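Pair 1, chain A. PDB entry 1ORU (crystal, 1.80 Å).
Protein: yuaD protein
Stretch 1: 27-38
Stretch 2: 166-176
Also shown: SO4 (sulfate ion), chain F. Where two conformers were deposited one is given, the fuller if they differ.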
# COMPACT_ATOMS: atom_id res chain seq x y z
N GLN A 27 18.67 -4.36 -18.89
CA GLN A 27 19.45 -4.79 -17.74
C GLN A 27 20.58 -3.85 -17.34
O GLN A 27 21.29 -3.29 -18.19
CB GLN A 27 19.98 -6.21 -17.96
CG GLN A 27 20.53 -6.86 -16.71
CD GLN A 27 20.69 -8.36 -16.84
OE1 GLN A 27 20.67 -8.91 -17.95
NE2 GLN A 27 20.86 -9.04 -15.71
N MSE A 28 20.74 -3.68 -16.03
CA MSE A 28 21.75 -2.83 -15.44
C MSE A 28 22.48 -3.62 -14.36
O MSE A 28 21.92 -4.57 -13.80
CB MSE A 28 21.10 -1.61 -14.77
CG MSE A 28 20.30 -0.71 -15.69
SE MSE A 28 21.43 0.25 -16.92
CE MSE A 28 22.15 1.57 -15.70
N ASP A 29 23.71 -3.23 -14.07
CA ASP A 29 24.49 -3.91 -13.04
C ASP A 29 24.09 -3.36 -11.68
O ASP A 29 24.27 -4.01 -10.65
CB ASP A 29 25.98 -3.69 -13.27
CG ASP A 29 26.40 -2.25 -13.00
OD1 ASP A 29 25.82 -1.33 -13.61
OD2 ASP A 29 27.31 -2.04 -12.17
N LYS A 30 23.55 -2.14 -11.68
CA LYS A 30 23.15 -1.48 -10.45
C LYS A 30 21.98 -0.54 -10.68
O LYS A 30 21.78 -0.04 -11.79
CB LYS A 30 24.34 -0.67 -9.90
CG LYS A 30 23.96 0.41 -8.89
CD LYS A 30 25.04 1.47 -8.73
CE LYS A 30 24.59 2.56 -7.76
NZ LYS A 30 25.60 3.64 -7.60
N LEU A 31 21.20 -0.30 -9.63
CA LEU A 31 20.06 0.61 -9.68
C LEU A 31 20.01 1.39 -8.38
O LEU A 31 20.39 0.88 -7.32
CB LEU A 31 18.74 -0.14 -9.82
CG LEU A 31 18.37 -0.85 -11.13
CD1 LEU A 31 17.01 -1.52 -10.97
CD2 LEU A 31 18.34 0.16 -12.27
N ASP A 32 19.57 2.64 -8.46
CA ASP A 32 19.42 3.45 -7.27
C ASP A 32 17.93 3.52 -6.96
O ASP A 32 17.13 3.83 -7.84
CB ASP A 32 19.95 4.87 -7.50
CG ASP A 32 21.46 4.92 -7.57
OD1 ASP A 32 22.11 4.37 -6.66
OD2 ASP A 32 21.99 5.51 -8.54
N PHE A 33 17.57 3.19 -5.73
CA PHE A 33 16.18 3.27 -5.30
C PHE A 33 16.10 4.52 -4.44
O PHE A 33 16.92 4.72 -3.54
CB PHE A 33 15.77 2.06 -4.44
CG PHE A 33 15.53 0.79 -5.21
CD1 PHE A 33 15.45 0.79 -6.60
CD2 PHE A 33 15.36 -0.41 -4.53
CE1 PHE A 33 15.19 -0.39 -7.31
CE2 PHE A 33 15.10 -1.60 -5.22
CZ PHE A 33 15.02 -1.59 -6.61
N ASP A 34 15.12 5.36 -4.71
CA ASP A 34 14.93 6.58 -3.93
C ASP A 34 13.42 6.75 -3.82
O ASP A 34 12.66 6.06 -4.51
CB ASP A 34 15.55 7.78 -4.66
CG ASP A 34 15.72 8.99 -3.76
OD1 ASP A 34 15.24 8.97 -2.60
OD2 ASP A 34 16.36 9.97 -4.20
N TYR A 35 12.96 7.65 -2.96
CA TYR A 35 11.53 7.86 -2.84
C TYR A 35 11.02 8.23 -4.23
O TYR A 35 11.55 9.14 -4.87
CB TYR A 35 11.25 8.98 -1.83
CG TYR A 35 11.71 8.63 -0.44
CD1 TYR A 35 11.22 7.50 0.21
CD2 TYR A 35 12.66 9.41 0.23
CE1 TYR A 35 11.66 7.15 1.49
CE2 TYR A 35 13.10 9.08 1.50
CZ TYR A 35 12.59 7.95 2.13
OH TYR A 35 13.01 7.62 3.41
N GLY A 36 10.02 7.50 -4.71
CA GLY A 36 9.49 7.77 -6.04
C GLY A 36 9.87 6.68 -7.03
O GLY A 36 9.25 6.55 -8.09
N GLY A 37 10.90 5.90 -6.69
CA GLY A 37 11.32 4.82 -7.56
C GLY A 37 12.78 4.91 -7.98
O GLY A 37 13.65 5.29 -7.18
N ILE A 38 13.04 4.56 -9.24
CA ILE A 38 14.39 4.59 -9.81
C ILE A 38 14.61 5.88 -10.60
O ILE A 38 13.98 6.09 -11.64
CB ILE A 38 14.58 3.41 -10.79
CG1 ILE A 38 14.39 2.08 -10.05
CG2 ILE A 38 15.96 3.48 -11.42
CD1 ILE A 38 14.10 0.93 -10.98
N ILE A 166 6.47 0.24 -3.60
CA ILE A 166 6.81 1.64 -3.38
C ILE A 166 8.19 1.55 -2.71
O ILE A 166 8.47 0.57 -2.03
CB ILE A 166 5.83 2.31 -2.39
CG1 ILE A 166 4.56 2.73 -3.12
CG2 ILE A 166 6.49 3.49 -1.69
CD1 ILE A 166 3.45 3.19 -2.17
N VAL A 167 9.06 2.54 -2.93
CA VAL A 167 10.37 2.52 -2.28
C VAL A 167 10.14 3.03 -0.85
O VAL A 167 9.75 4.19 -0.66
CB VAL A 167 11.39 3.44 -3.00
CG1 VAL A 167 12.69 3.50 -2.20
CG2 VAL A 167 11.67 2.92 -4.40
N GLU A 168 10.39 2.18 0.14
CA GLU A 168 10.20 2.54 1.54
C GLU A 168 11.47 3.14 2.14
O GLU A 168 11.40 3.96 3.05
CB GLU A 168 9.73 1.32 2.35
CG GLU A 168 9.37 1.63 3.81
CD GLU A 168 8.56 0.53 4.48
OE1 GLU A 168 8.64 -0.64 4.03
OE2 GLU A 168 7.86 0.82 5.48
N ARG A 169 12.63 2.72 1.65
CA ARG A 169 13.90 3.26 2.13
C ARG A 169 14.88 3.29 0.96
O ARG A 169 15.09 2.29 0.29
CB ARG A 169 14.49 2.44 3.27
CG ARG A 169 15.63 3.20 3.96
CD ARG A 169 16.36 2.39 5.01
NE ARG A 169 17.35 3.21 5.71
CZ ARG A 169 18.26 2.72 6.56
NH1 ARG A 169 18.31 1.42 6.81
NH2 ARG A 169 19.11 3.55 7.16
N PRO A 170 15.49 4.46 0.72
CA PRO A 170 16.45 4.62 -0.38
C PRO A 170 17.73 3.80 -0.20
O PRO A 170 18.10 3.44 0.92
CB PRO A 170 16.73 6.13 -0.37
CG PRO A 170 15.49 6.71 0.25
CD PRO A 170 15.25 5.75 1.38
N GLY A 171 18.39 3.52 -1.32
CA GLY A 171 19.62 2.76 -1.28
C GLY A 171 19.94 2.14 -2.62
O GLY A 171 19.07 2.05 -3.49
N ALA A 172 21.18 1.72 -2.81
CA ALA A 172 21.60 1.11 -4.07
C ALA A 172 21.37 -0.40 -4.04
O ALA A 172 21.48 -1.03 -2.98
CB ALA A 172 23.07 1.39 -4.33
N VAL A 173 21.04 -0.97 -5.19
CA VAL A 173 20.83 -2.41 -5.31
C VAL A 173 21.74 -2.89 -6.43
O VAL A 173 21.95 -2.18 -7.42
CB VAL A 173 19.34 -2.75 -5.57
CG1 VAL A 173 18.51 -2.35 -4.35
CG2 VAL A 173 18.83 -2.02 -6.81
N TYR A 174 22.28 -4.10 -6.27
CA TYR A 174 23.22 -4.67 -7.23
C TYR A 174 22.82 -6.05 -7.72
O TYR A 174 22.18 -6.81 -7.01
CB TYR A 174 24.60 -4.75 -6.57
CG TYR A 174 25.04 -3.45 -5.91
CD1 TYR A 174 25.74 -2.49 -6.63
CD2 TYR A 174 24.73 -3.19 -4.58
CE1 TYR A 174 26.13 -1.28 -6.03
CE2 TYR A 174 25.12 -2.00 -3.97
CZ TYR A 174 25.82 -1.04 -4.70
OH TYR A 174 26.20 0.15 -4.10
N THR A 175 23.22 -6.38 -8.95
CA THR A 175 22.91 -7.69 -9.53
C THR A 175 23.38 -8.82 -8.61
O THR A 175 24.51 -8.81 -8.13
CB THR A 175 23.61 -7.85 -10.90
OG1 THR A 175 23.22 -6.77 -11.76
CG2 THR A 175 23.21 -9.17 -11.55
N GLY A 176 22.51 -9.80 -8.37
CA GLY A 176 22.88 -10.92 -7.53
C GLY A 176 22.71 -10.72 -6.03
O GLY A 176 22.98 -11.62 -5.24
S SO4 F . 18.55 7.44 8.98
O1 SO4 F . 19.06 6.55 7.90
O2 SO4 F . 19.09 8.81 8.80
O3 SO4 F . 17.08 7.49 8.89
O4 SO4 F . 18.94 6.93 10.32
O HOH W 1 21.14 -7.03 -13.48
O HOH W 2 8.66 6.05 -2.29

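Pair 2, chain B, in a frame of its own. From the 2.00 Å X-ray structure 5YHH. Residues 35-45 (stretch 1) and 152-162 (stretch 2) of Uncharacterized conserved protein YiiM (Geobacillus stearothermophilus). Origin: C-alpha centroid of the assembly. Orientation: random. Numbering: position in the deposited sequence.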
# COMPACT_ATOMS: atom_id res chain seq x y z
N PRO B 35 3.67 15.73 -4.57
CA PRO B 35 4.79 15.76 -3.62
C PRO B 35 4.86 17.08 -2.86
O PRO B 35 4.75 18.13 -3.49
CB PRO B 35 6.04 15.61 -4.50
CG PRO B 35 5.55 14.87 -5.72
CD PRO B 35 4.10 15.29 -5.92
N VAL B 36 5.01 17.03 -1.54
CA VAL B 36 5.19 18.26 -0.74
C VAL B 36 6.60 18.31 -0.14
O VAL B 36 7.26 17.28 -0.04
CB VAL B 36 4.13 18.34 0.39
CG1 VAL B 36 2.71 18.35 -0.22
CG2 VAL B 36 4.31 17.17 1.38
N ALA B 37 7.05 19.50 0.25
CA ALA B 37 8.41 19.71 0.75
C ALA B 37 8.39 20.15 2.19
O ALA B 37 9.23 20.95 2.59
CB ALA B 37 9.12 20.78 -0.07
N HIS B 38 7.44 19.68 2.98
CA HIS B 38 7.34 20.14 4.36
C HIS B 38 6.85 19.00 5.24
O HIS B 38 6.41 17.98 4.74
CB HIS B 38 6.40 21.36 4.44
CG HIS B 38 5.06 21.14 3.82
ND1 HIS B 38 4.08 20.36 4.42
CD2 HIS B 38 4.52 21.60 2.67
CE1 HIS B 38 3.01 20.35 3.65
NE2 HIS B 38 3.25 21.09 2.58
N PRO B 39 6.96 19.17 6.57
CA PRO B 39 6.45 18.14 7.48
C PRO B 39 4.95 17.91 7.38
O PRO B 39 4.19 18.84 7.15
CB PRO B 39 6.82 18.68 8.87
CG PRO B 39 8.04 19.48 8.61
CD PRO B 39 7.81 20.14 7.28
N VAL B 40 4.55 16.66 7.54
CA VAL B 40 3.17 16.24 7.38
C VAL B 40 2.80 15.44 8.63
O VAL B 40 3.57 14.59 9.07
CB VAL B 40 3.01 15.40 6.09
CG1 VAL B 40 1.62 14.80 5.98
CG2 VAL B 40 3.36 16.25 4.81
N ALA B 41 1.65 15.75 9.22
CA ALA B 41 1.16 14.98 10.37
C ALA B 41 0.60 13.64 9.90
O ALA B 41 -0.07 13.58 8.88
CB ALA B 41 0.08 15.77 11.10
N VAL B 42 0.89 12.58 10.66
CA VAL B 42 0.40 11.24 10.36
C VAL B 42 -0.66 10.87 11.37
O VAL B 42 -0.35 10.54 12.51
CB VAL B 42 1.55 10.20 10.39
CG1 VAL B 42 1.03 8.78 10.17
CG2 VAL B 42 2.60 10.56 9.35
N GLY B 43 -1.92 10.96 10.96
CA GLY B 43 -3.05 10.64 11.84
C GLY B 43 -3.60 9.23 11.65
O GLY B 43 -3.41 8.60 10.62
N LYS B 44 -4.34 8.77 12.65
CA LYS B 44 -4.90 7.42 12.65
C LYS B 44 -5.93 7.14 11.53
O LYS B 44 -6.04 6.01 11.04
CB LYS B 44 -5.55 7.15 14.01
CG LYS B 44 -5.05 5.92 14.74
CD LYS B 44 -4.18 6.28 15.93
CE LYS B 44 -3.93 5.09 16.84
NZ LYS B 44 -3.36 5.53 18.17
N GLN B 45 -6.67 8.18 11.12
CA GLN B 45 -7.87 7.99 10.28
C GLN B 45 -7.91 8.94 9.08
O GLN B 45 -7.33 8.63 8.02
CB GLN B 45 -9.14 8.10 11.14
CG GLN B 45 -9.44 6.83 11.97
CD GLN B 45 -9.93 7.11 13.39
OE1 GLN B 45 -9.19 6.95 14.37
NE2 GLN B 45 -11.20 7.53 13.51
N ARG B 152 -1.67 0.83 8.60
CA ARG B 152 -2.44 1.48 9.65
C ARG B 152 -1.46 2.26 10.54
O ARG B 152 -0.26 1.96 10.59
CB ARG B 152 -3.23 0.44 10.47
CG ARG B 152 -2.38 -0.56 11.27
CD ARG B 152 -3.26 -1.36 12.26
NE ARG B 152 -4.26 -2.16 11.53
CZ ARG B 152 -4.03 -3.33 10.94
NH1 ARG B 152 -2.85 -3.93 11.04
NH2 ARG B 152 -5.00 -3.94 10.29
N VAL B 153 -1.97 3.26 11.23
CA VAL B 153 -1.15 4.06 12.12
C VAL B 153 -1.37 3.59 13.55
O VAL B 153 -2.48 3.70 14.09
CB VAL B 153 -1.50 5.54 11.97
CG1 VAL B 153 -0.74 6.35 13.02
CG2 VAL B 153 -1.23 5.98 10.50
N LEU B 154 -0.30 3.05 14.14
CA LEU B 154 -0.31 2.59 15.54
C LEU B 154 -0.10 3.74 16.51
O LEU B 154 -0.71 3.76 17.59
CB LEU B 154 0.78 1.53 15.79
CG LEU B 154 0.66 0.26 14.92
CD1 LEU B 154 1.79 -0.74 15.26
CD2 LEU B 154 -0.73 -0.39 15.04
N GLN B 155 0.78 4.67 16.14
CA GLN B 155 0.99 5.88 16.94
C GLN B 155 1.13 7.07 15.97
O GLN B 155 1.90 7.04 15.01
CB GLN B 155 2.18 5.75 17.93
CG GLN B 155 2.94 7.11 18.20
CD GLN B 155 4.21 7.02 19.08
OE1 GLN B 155 4.12 6.72 20.27
NE2 GLN B 155 5.38 7.31 18.49
N GLU B 156 0.29 8.07 16.19
CA GLU B 156 0.29 9.30 15.38
C GLU B 156 1.62 10.01 15.54
O GLU B 156 2.27 9.90 16.57
CB GLU B 156 -0.85 10.23 15.85
CG GLU B 156 -2.19 9.72 15.47
CD GLU B 156 -3.34 10.66 15.80
OE1 GLU B 156 -3.22 11.49 16.75
OE2 GLU B 156 -4.37 10.55 15.09
N GLY B 157 2.04 10.74 14.51
CA GLY B 157 3.23 11.57 14.64
C GLY B 157 3.41 12.46 13.44
O GLY B 157 2.43 12.82 12.76
N VAL B 158 4.67 12.81 13.16
CA VAL B 158 5.03 13.74 12.11
C VAL B 158 6.20 13.15 11.33
O VAL B 158 7.10 12.56 11.92
CB VAL B 158 5.38 15.14 12.67
CG1 VAL B 158 5.72 16.12 11.52
CG2 VAL B 158 4.21 15.69 13.52
N ILE B 159 6.16 13.30 10.01
CA ILE B 159 7.20 12.82 9.11
C ILE B 159 7.57 13.91 8.11
O ILE B 159 6.77 14.80 7.82
CB ILE B 159 6.72 11.60 8.28
CG1 ILE B 159 5.40 11.93 7.59
CG2 ILE B 159 6.51 10.38 9.15
CD1 ILE B 159 4.99 10.90 6.53
N GLU B 160 8.78 13.82 7.57
CA GLU B 160 9.26 14.73 6.54
C GLU B 160 9.73 13.92 5.37
O GLU B 160 10.21 12.81 5.57
CB GLU B 160 10.49 15.46 7.02
CG GLU B 160 10.24 16.57 7.88
CD GLU B 160 11.55 17.16 8.29
OE1 GLU B 160 12.24 17.68 7.39
OE2 GLU B 160 11.90 17.00 9.46
N PRO B 161 9.69 14.50 4.16
CA PRO B 161 10.25 13.80 2.99
C PRO B 161 11.69 13.35 3.23
O PRO B 161 12.48 14.09 3.80
CB PRO B 161 10.14 14.84 1.86
CG PRO B 161 8.91 15.66 2.24
CD PRO B 161 9.03 15.77 3.78
N GLY B 162 12.01 12.12 2.87
CA GLY B 162 13.32 11.56 3.11
C GLY B 162 13.44 10.83 4.43
O GLY B 162 14.50 10.27 4.71
O HOH W 3 -4.76 3.66 11.21
O HOH W 4 -1.28 7.98 18.51

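What backbone arrangement do the two pairs share? In each, a short strand of the first stretch runs antiparallel to a strand of the second, and the second stretch turns a corner just before that strand, at Glu A168 in pair 1 and at the matching Leu B154 in pair 2. The central backbones superpose with an RMSD of 0.9 Å. Two rungs of paired hydrogen bonds recur. Leu A31 and Val A173 exchange bonds (Leu A31 N to Val A173 O 3.0 Å), as do Val B40 and Ile B159 (Val B40 N to Ile B159 O 2.9 Å). Phe A33 with Gly A171 corresponds to Val B42 with Gly B157, where the bond from Val B42 N to Gly B157 O is a short 2.6 Å.

How is the face carrying Phe A33 and Val A173, or Val B42 and Ile B159, filled beside a glycine? Gly A171 and Gly B157 coincide, and neither has a side chain; the paired residue, Phe A33 or Val B42, packs against the flanking positions. In pair 1 Phe A33 does this: its ring has Val A173 CG2 over one face, 4.0 Å from the centroid, while its CB lies 4.1 Å from Val A167 CG1. In pair 2 the smaller Val B42 reaches both matching positions with its two methyls, CG1 lying 3.6 Å from Val B153 CG2 and CG2 lying 3.6 Å from Ile B159 CG1.

What covers the corner beyond the strand? Tyr A35 and Lys B44 match, but their chemistry differs. The tyrosine ring receives Pro A170 CG over one face, 3.7 Å from its centroid, while the carbonyl oxygens of Val A167 and Glu A168 lie at its edge. Lys B44 instead extends along the corner, where its NZ makes a weak hydrogen bond to Leu B154 O at 3.2 Å. Glu B156, at the position of Pro A170, turns a carboxylate back to the first stretch and accepts a hydrogen bond from Lys B44 N to its OE2 at 3.0 Å. In pair 1 the corresponding amide is bonded within its own stretch, Tyr A35 N to Asp A34 OD1 at 2.7 Å.

What happens around Ala A172 and the matching Val B158? Lys A30 lays its chain beside Tyr A174, with CG 4.0 Å from Tyr A174 CE1, and reaches Ala A172. At the matching position Pro B39, which precedes its strand and points sideways, packs its CB 3.8 Å from Val B158 CG1 and its CG 3.7 Å from Glu B160 CG. A compact ring thus meets the same two positions that a long, extended lysine spans.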